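Local atomic coordinates of thiol-activated cytolysin (Desulfobulbus propionicus, PDB entry 6NAL), a protein that probably forms pores in target membranes, as do its relatives among the thiol-activated, cholesterol-dependent cytolysins. Residues S215-W218 and E219-A222. Residues are numbered along the deposited sequence; the frame is centred on the assembly and turned at random.
Sequences STTW and EDLA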
loop_
_atom_site.group_PDB
_atom_site.type_symbol
_atom_site.label_atom_id
_atom_site.label_comp_id
_atom_site.label_asym_id
_atom_site.label_seq_id
_atom_site.Cartn_x
_atom_site.Cartn_y
_atom_site.Cartn_z
ATOM N N SER A 215 -19.591 -63.187 -3.206
ATOM C CA SER A 215 -20.929 -63.143 -2.623
ATOM C C SER A 215 -21.591 -61.776 -2.686
ATOM O O SER A 215 -22.818 -61.704 -2.543
ATOM C CB SER A 215 -20.890 -63.565 -1.159
ATOM O OG SER A 215 -19.775 -63.014 -0.480
ATOM N N THR A 216 -20.825 -60.698 -2.845
ATOM C CA THR A 216 -21.369 -59.336 -2.784
ATOM C C THR A 216 -22.130 -59.020 -4.067
ATOM O O THR A 216 -21.738 -59.422 -5.158
ATOM C CB THR A 216 -20.238 -58.301 -2.584
ATOM O OG1 THR A 216 -19.618 -58.476 -1.305
ATOM C CG2 THR A 216 -20.777 -56.866 -2.647
ATOM N N THR A 217 -23.213 -58.294 -3.939
ATOM C CA THR A 217 -24.043 -57.972 -5.092
ATOM C C THR A 217 -24.187 -56.464 -5.196
ATOM O O THR A 217 -23.894 -55.725 -4.251
ATOM C CB THR A 217 -25.442 -58.603 -4.981
ATOM O OG1 THR A 217 -26.032 -58.208 -3.740
ATOM C CG2 THR A 217 -25.385 -60.121 -5.031
ATOM N N TRP A 218 -24.664 -56.020 -6.359
ATOM C CA TRP A 218 -24.953 -54.611 -6.549
ATOM C C TRP A 218 -25.892 -54.135 -5.458
ATOM O O TRP A 218 -25.729 -53.038 -4.911
ATOM C CB TRP A 218 -25.566 -54.338 -7.933
ATOM C CG TRP A 218 -25.855 -52.861 -8.081
ATOM C CD1 TRP A 218 -27.075 -52.260 -8.096
ATOM C CD2 TRP A 218 -24.892 -51.807 -8.161
ATOM N NE1 TRP A 218 -26.938 -50.895 -8.206
ATOM C CE2 TRP A 218 -25.606 -50.592 -8.240
ATOM C CE3 TRP A 218 -23.498 -51.770 -8.186
ATOM C CZ2 TRP A 218 -24.974 -49.359 -8.330
ATOM C CZ3 TRP A 218 -22.870 -50.523 -8.293
ATOM C CH2 TRP A 218 -23.613 -49.344 -8.355
ATOM N N GLU A 219 -26.864 -54.971 -5.099
ATOM C CA GLU A 219 -27.866 -54.568 -4.127
ATOM C C GLU A 219 -27.263 -54.302 -2.753
ATOM O O GLU A 219 -27.754 -53.441 -2.017
ATOM C CB GLU A 219 -28.951 -55.638 -4.049
ATOM C CG GLU A 219 -30.217 -55.119 -3.436
ATOM C CD GLU A 219 -30.963 -54.194 -4.376
ATOM O OE1 GLU A 219 -30.821 -54.351 -5.624
ATOM O OE2 GLU A 219 -31.688 -53.311 -3.858
ATOM N N ASP A 220 -26.184 -54.992 -2.395
ATOM C CA ASP A 220 -25.513 -54.656 -1.144
ATOM C C ASP A 220 -24.878 -53.272 -1.196
ATOM O O ASP A 220 -24.876 -52.560 -0.191
ATOM C CB ASP A 220 -24.454 -55.693 -0.817
ATOM C CG ASP A 220 -25.040 -57.055 -0.666
ATOM O OD1 ASP A 220 -26.087 -57.144 0.021
ATOM O OD2 ASP A 220 -24.477 -58.003 -1.261
ATOM N N LEU A 221 -24.290 -52.897 -2.337
ATOM C CA LEU A 221 -23.696 -51.573 -2.460
ATOM C C LEU A 221 -24.764 -50.487 -2.349
ATOM O O LEU A 221 -24.595 -49.532 -1.587
ATOM C CB LEU A 221 -22.949 -51.455 -3.786
ATOM C CG LEU A 221 -21.506 -51.936 -3.843
ATOM C CD1 LEU A 221 -21.331 -53.393 -3.631
ATOM C CD2 LEU A 221 -20.960 -51.595 -5.241
ATOM N N ALA A 222 -25.885 -50.624 -3.087
ATOM C CA ALA A 222 -26.930 -49.593 -3.041
ATOM C C ALA A 222 -27.479 -49.405 -1.625
ATOM O O ALA A 222 -27.739 -48.268 -1.187
ATOM C CB ALA A 222 -28.070 -49.927 -4.006
#
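Leu221 CD2 comes to the indole of Trp218 at a slant, 3.8 Å from CZ3, the two side chains crossing at about a right angle, and Ala222 CB also approaches the ring at a slant. With CG anti to the backbone N (chi1 180°), the ring swings away from the helix axis and onto Leu6, Lys10 and Leu11 of helix 2-12, a packing that suits a broad, mostly apolar group. The other flat group is the carboxylate of Asp220. Its OD2 takes the N-H of Thr217 at 3.0 Å on the anti side, 29° out of plane, and OG1 of the same threonine in a weak bond of 2.9 Å. Thr217 is the N-cap and Asp220 the third residue of the helix, so this is the pairing of a capping box, the Asp220 side chain accepting from the N-cap N-H. One residue earlier, Thr216 turns CG2 to Leu221 CD1 (3.7 Å) in the manner of a hydrophobic staple, while its OG1 bonds to Asp94 O; threonine serves both needs. Thr217 O takes weak bonds from Asp220 N and Leu221 N; a well-formed helical bond follows from Ala222 N to Trp218 O (3.0 Å). Salt-bridged through OD1 to Arg223 and near the positive end of the helix dipole, the Asp220 carboxylate is probably ionised and should stabilise the helix N-terminus.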